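Local coordinates for protein enoyl-CoA hydratase (Bacillus halodurans, PDB 3LKE) that probably hydrates enoyl-CoA thioesters or carries out a related acyl-CoA reaction, as a member of the crotonase-like enoyl-CoA hydratase/isomerase family, at residues Lys133-Pro145 / Thr162-Ser174. Numbering follows the deposited sequence.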
loop_
_atom_site.group_PDB
_atom_site.type_symbol
_atom_site.label_atom_id
_atom_site.label_comp_id
_atom_site.label_asym_id
_atom_site.label_seq_id
_atom_site.Cartn_x
_atom_site.Cartn_y
_atom_site.Cartn_z
ATOM N N LYS A 133 20.063 14.073 -9.054
ATOM C CA LYS A 133 20.234 12.702 -9.529
ATOM C C LYS A 133 20.264 11.773 -8.323
ATOM O O LYS A 133 20.636 12.191 -7.226
ATOM C CB LYS A 133 21.530 12.555 -10.332
ATOM C CG LYS A 133 21.492 13.161 -11.733
ATOM C CD LYS A 133 20.679 12.305 -12.685
ATOM C CE LYS A 133 20.852 12.745 -14.139
ATOM N NZ LYS A 133 20.361 14.138 -14.362
ATOM N N PHE A 134 19.892 10.513 -8.548
ATOM C CA PHE A 134 19.664 9.549 -7.479
ATOM C C PHE A 134 20.270 8.207 -7.849
ATOM O O PHE A 134 20.370 7.876 -9.027
ATOM C CB PHE A 134 18.152 9.375 -7.269
ATOM C CG PHE A 134 17.440 10.657 -6.943
ATOM C CD1 PHE A 134 17.253 11.035 -5.626
ATOM C CD2 PHE A 134 16.958 11.478 -7.953
ATOM C CE1 PHE A 134 16.592 12.212 -5.311
ATOM C CE2 PHE A 134 16.304 12.656 -7.647
ATOM C CZ PHE A 134 16.121 13.019 -6.315
ATOM N N LEU A 135 20.669 7.440 -6.840
ATOM C CA LEU A 135 21.303 6.144 -7.057
ATOM C C LEU A 135 21.056 5.196 -5.883
ATOM O O LEU A 135 21.161 5.589 -4.732
ATOM C CB LEU A 135 22.812 6.334 -7.275
ATOM C CG LEU A 135 23.665 5.083 -7.540
ATOM C CD1 LEU A 135 23.266 4.436 -8.855
ATOM C CD2 LEU A 135 25.154 5.452 -7.542
ATOM N N GLU A 136 20.712 3.947 -6.193
ATOM C CA GLU A 136 20.604 2.882 -5.202
ATOM C C GLU A 136 21.508 1.762 -5.701
ATOM O O GLU A 136 21.162 1.065 -6.652
ATOM C CB GLU A 136 19.165 2.377 -5.122
ATOM C CG GLU A 136 18.157 3.483 -4.891
ATOM C CD GLU A 136 18.129 3.952 -3.455
ATOM O OE1 GLU A 136 18.891 3.404 -2.628
ATOM O OE2 GLU A 136 17.331 4.864 -3.147
ATOM N N ASN A 137 22.670 1.603 -5.084
ATOM C CA ASN A 137 23.697 0.765 -5.680
ATOM C C ASN A 137 24.036 -0.475 -4.870
ATOM O O ASN A 137 25.103 -1.062 -5.042
ATOM C CB ASN A 137 24.962 1.582 -5.928
ATOM C CG ASN A 137 25.791 1.038 -7.070
ATOM O OD1 ASN A 137 25.258 0.487 -8.038
ATOM N ND2 ASN A 137 27.109 1.207 -6.971
ATOM N N PHE A 138 23.123 -0.864 -3.990
ATOM C CA PHE A 138 23.349 -1.995 -3.094
ATOM C C PHE A 138 23.656 -3.297 -3.845
ATOM O O PHE A 138 24.480 -4.090 -3.390
ATOM C CB PHE A 138 22.133 -2.233 -2.196
ATOM C CG PHE A 138 21.716 -1.038 -1.386
ATOM C CD1 PHE A 138 22.400 -0.692 -0.230
ATOM C CD2 PHE A 138 20.615 -0.278 -1.765
ATOM C CE1 PHE A 138 22.012 0.395 0.520
ATOM C CE2 PHE A 138 20.226 0.838 -1.017
ATOM C CZ PHE A 138 20.919 1.162 0.128
ATOM N N HIS A 139 22.984 -3.516 -4.975
ATOM C CA HIS A 139 23.094 -4.792 -5.709
ATOM C C HIS A 139 24.537 -5.055 -6.159
ATOM O O HIS A 139 25.092 -6.129 -5.924
ATOM C CB HIS A 139 22.152 -4.789 -6.917
ATOM C CG HIS A 139 22.101 -6.089 -7.668
ATOM N ND1 HIS A 139 21.535 -7.232 -7.147
ATOM C CD2 HIS A 139 22.510 -6.409 -8.919
ATOM C CE1 HIS A 139 21.610 -8.206 -8.040
ATOM N NE2 HIS A 139 22.196 -7.731 -9.126
ATOM N N LYS A 140 25.144 -4.065 -6.800
ATOM C CA LYS A 140 26.516 -4.207 -7.265
ATOM C C LYS A 140 27.501 -4.229 -6.096
ATOM O O LYS A 140 28.555 -4.866 -6.183
ATOM C CB LYS A 140 26.869 -3.102 -8.262
ATOM C CG LYS A 140 26.062 -3.164 -9.561
ATOM C CD LYS A 140 26.400 -1.999 -10.488
ATOM C CE LYS A 140 25.579 -2.059 -11.773
ATOM N NZ LYS A 140 24.116 -1.861 -11.534
ATOM N N MET A 141 27.156 -3.546 -5.003
ATOM C CA MET A 141 28.025 -3.497 -3.818
ATOM C C MET A 141 28.015 -4.842 -3.067
ATOM O O MET A 141 28.933 -5.161 -2.313
ATOM C CB MET A 141 27.620 -2.347 -2.869
ATOM C CG MET A 141 27.611 -0.931 -3.488
ATOM S SD MET A 141 26.797 0.336 -2.449
ATOM C CE MET A 141 27.929 0.355 -1.082
ATOM N N GLY A 142 26.973 -5.639 -3.280
ATOM C CA GLY A 142 26.852 -6.900 -2.574
ATOM C C GLY A 142 26.398 -6.719 -1.135
ATOM O O GLY A 142 26.667 -7.563 -0.278
ATOM N N ILE A 143 25.700 -5.619 -0.858
ATOM C CA ILE A 143 25.139 -5.422 0.472
ATOM C C ILE A 143 23.615 -5.319 0.465
ATOM O O ILE A 143 22.994 -5.206 -0.593
ATOM C CB ILE A 143 25.730 -4.200 1.157
ATOM C CG1 ILE A 143 25.410 -2.942 0.355
ATOM C CG2 ILE A 143 27.245 -4.377 1.322
ATOM C CD1 ILE A 143 25.665 -1.670 1.135
ATOM N N SER A 144 23.023 -5.383 1.657
ATOM C CA SER A 144 21.572 -5.253 1.808
ATOM C C SER A 144 21.217 -3.793 2.070
ATOM O O SER A 144 22.075 -3.003 2.454
ATOM C CB SER A 144 21.076 -6.126 2.953
ATOM O OG SER A 144 21.949 -6.022 4.073
ATOM N N PRO A 145 19.948 -3.425 1.856
ATOM C CA PRO A 145 19.586 -2.018 2.058
ATOM C C PRO A 145 19.572 -1.686 3.536
ATOM O O PRO A 145 19.149 -2.510 4.351
ATOM C CB PRO A 145 18.160 -1.931 1.508
ATOM C CG PRO A 145 17.938 -3.216 0.749
ATOM C CD PRO A 145 18.817 -4.234 1.375
ATOM N N THR A 162 10.717 -2.046 -6.247
ATOM C CA THR A 162 11.932 -1.943 -5.453
ATOM C C THR A 162 12.958 -2.967 -5.933
ATOM O O THR A 162 14.137 -2.635 -6.131
ATOM C CB THR A 162 11.648 -2.133 -3.956
ATOM O OG1 THR A 162 10.822 -1.053 -3.496
ATOM C CG2 THR A 162 12.951 -2.151 -3.153
ATOM N N MET A 163 12.518 -4.206 -6.149
ATOM C CA MET A 163 13.441 -5.234 -6.642
ATOM C C MET A 163 14.055 -4.820 -7.982
ATOM O O MET A 163 15.267 -4.951 -8.202
ATOM C CB MET A 163 12.758 -6.608 -6.741
ATOM C CG MET A 163 12.539 -7.293 -5.388
ATOM S SD MET A 163 14.040 -7.720 -4.473
ATOM C CE MET A 163 13.379 -8.078 -2.873
ATOM N N ASN A 164 13.231 -4.284 -8.872
ATOM C CA ASN A 164 13.745 -3.872 -10.169
ATOM C C ASN A 164 14.682 -2.672 -10.106
ATOM O O ASN A 164 15.655 -2.603 -10.859
ATOM C CB ASN A 164 12.615 -3.599 -11.152
ATOM C CG ASN A 164 13.059 -3.749 -12.582
ATOM O OD1 ASN A 164 13.045 -2.787 -13.354
ATOM N ND2 ASN A 164 13.462 -4.966 -12.951
ATOM N N LEU A 165 14.366 -1.723 -9.226
ATOM C CA LEU A 165 15.197 -0.544 -9.040
ATOM C C LEU A 165 16.573 -0.983 -8.561
ATOM O O LEU A 165 17.595 -0.496 -9.043
ATOM C CB LEU A 165 14.564 0.403 -8.013
ATOM C CG LEU A 165 15.328 1.721 -7.818
ATOM C CD1 LEU A 165 15.174 2.557 -9.064
ATOM C CD2 LEU A 165 14.830 2.476 -6.589
ATOM N N LEU A 166 16.594 -1.910 -7.610
ATOM C CA LEU A 166 17.863 -2.369 -7.044
ATOM C C LEU A 166 18.658 -3.194 -8.059
ATOM O O LEU A 166 19.885 -3.080 -8.140
ATOM C CB LEU A 166 17.642 -3.160 -5.747
ATOM C CG LEU A 166 17.083 -2.335 -4.580
ATOM C CD1 LEU A 166 16.773 -3.196 -3.350
ATOM C CD2 LEU A 166 18.025 -1.188 -4.209
ATOM N N LEU A 167 17.960 -3.997 -8.853
ATOM C CA LEU A 167 18.626 -4.807 -9.870
ATOM C C LEU A 167 19.279 -3.936 -10.930
ATOM O O LEU A 167 20.355 -4.258 -11.426
ATOM C CB LEU A 167 17.643 -5.754 -10.557
ATOM C CG LEU A 167 17.151 -6.992 -9.819
ATOM C CD1 LEU A 167 16.282 -7.814 -10.766
ATOM C CD2 LEU A 167 18.314 -7.836 -9.295
ATOM N N GLU A 168 18.629 -2.835 -11.284
ATOM C CA GLU A 168 19.154 -1.974 -12.334
ATOM C C GLU A 168 20.324 -1.102 -11.877
ATOM O O GLU A 168 21.269 -0.879 -12.640
ATOM C CB GLU A 168 18.040 -1.136 -12.952
ATOM C CG GLU A 168 17.010 -1.996 -13.642
ATOM C CD GLU A 168 16.026 -1.195 -14.445
ATOM O OE1 GLU A 168 16.011 0.041 -14.299
ATOM O OE2 GLU A 168 15.266 -1.813 -15.222
ATOM N N GLY A 169 20.254 -0.621 -10.637
ATOM C CA GLY A 169 21.321 0.171 -10.050
ATOM C C GLY A 169 21.795 1.316 -10.927
ATOM O O GLY A 169 22.996 1.585 -11.020
ATOM N N LYS A 170 20.855 1.998 -11.568
ATOM C CA LYS A 170 21.210 3.080 -12.473
ATOM C C LYS A 170 21.036 4.439 -11.814
ATOM O O LYS A 170 20.147 4.622 -10.988
ATOM C CB LYS A 170 20.352 3.018 -13.736
ATOM C CG LYS A 170 20.539 1.748 -14.546
ATOM C CD LYS A 170 19.845 1.828 -15.896
ATOM C CE LYS A 170 18.329 1.892 -15.756
ATOM N NZ LYS A 170 17.862 3.214 -15.253
ATOM N N LEU A 171 21.891 5.389 -12.176
ATOM C CA LEU A 171 21.643 6.778 -11.815
ATOM C C LEU A 171 20.314 7.173 -12.448
ATOM O O LEU A 171 20.126 7.000 -13.652
ATOM C CB LEU A 171 22.756 7.681 -12.344
ATOM C CG LEU A 171 23.893 8.022 -11.385
ATOM C CD1 LEU A 171 25.125 8.482 -12.165
ATOM C CD2 LEU A 171 23.452 9.082 -10.373
ATOM N N PHE A 172 19.376 7.668 -11.651
ATOM C CA PHE A 172 18.092 8.049 -12.216
ATOM C C PHE A 172 17.726 9.499 -11.918
ATOM O O PHE A 172 18.232 10.100 -10.981
ATOM C CB PHE A 172 16.963 7.067 -11.841
ATOM C CG PHE A 172 16.716 6.918 -10.356
ATOM C CD1 PHE A 172 17.432 5.997 -9.607
ATOM C CD2 PHE A 172 15.715 7.653 -9.726
ATOM C CE1 PHE A 172 17.192 5.840 -8.249
ATOM C CE2 PHE A 172 15.460 7.496 -8.367
ATOM C CZ PHE A 172 16.203 6.581 -7.629
ATOM N N THR A 173 16.836 10.042 -12.736
ATOM C CA THR A 173 16.554 11.465 -12.732
ATOM C C THR A 173 15.494 11.832 -11.713
ATOM O O THR A 173 14.769 10.975 -11.204
ATOM C CB THR A 173 16.016 11.915 -14.098
ATOM O OG1 THR A 173 14.787 11.233 -14.361
ATOM C CG2 THR A 173 17.014 11.604 -15.196
ATOM N N SER A 174 15.386 13.128 -11.457
ATOM C CA SER A 174 14.312 13.660 -10.642
ATOM C C SER A 174 12.953 13.282 -11.234
ATOM O O SER A 174 12.008 12.990 -10.506
ATOM C CB SER A 174 14.447 15.183 -10.533
ATOM O OG SER A 174 14.513 15.770 -11.825
HETATM O O HOH W 1 17.768 14.662 -13.000
HETATM O O HOH W 2 19.590 3.402 -8.645
HETATM O O HOH W 3 21.380 -1.702 -6.520
#
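Phe134 CB sits over one face of the Phe172 ring, 3.6 Å from its centroid in a CH-pi contact, while Lys170 O and a water lie in plane at that ring's edge, where Glu136 CG also comes near CE1. The Phe134 ring, tilted 22° from the Phe172 plane, is slid so far along that the two barely overlap; its own edge meets Phe172 O and Ser174 N, and Phe117 packs against it edge-to-face. Leu167 CD2 covers one face of the His139 imidazole, offset toward the rim and 3.9 Å from the centroid. Pro145 CA rests over the centre of one face of the Phe138 ring, and Leu166 CD2 lies at its edge, 3.7 Å from Phe138 CD2. Leucine suits position 166 because its two methyls reach separate neighbours, CD2 also touching Glu136 CB and CD1 meeting Pro145 CG at 4.3 Å. Phe172 lies across Phe134 CB because its CG stands between the backbone N and the carbonyl carbon (chi1 59°). Shrinking this ring to the methyl of an alanine would probably strip Phe134 CB of the aromatic face it rests on and open a gap beside Glu136 CG. Phe172 N to Phe134 O (2.8 Å) and Phe134 N to Phe172 O (3.0 Å) make an antiparallel hydrogen-bonded pair in the small three-stranded sheet of this crotonase-like fold, where 133-135 runs between 111-113 and 172-173. Gly169 follows the end of helix 159-168; its positive phi favours glycine, and the missing side chain leaves room for Lys140 NZ, which makes a weak hydrogen bond to Glu168 O. His139 NE2 hydrogen-bonds to Ala203 O of the second subunit, which brings the contact to the subunit interface. A water ties Glu136 O, His139 N and Leu166 O together.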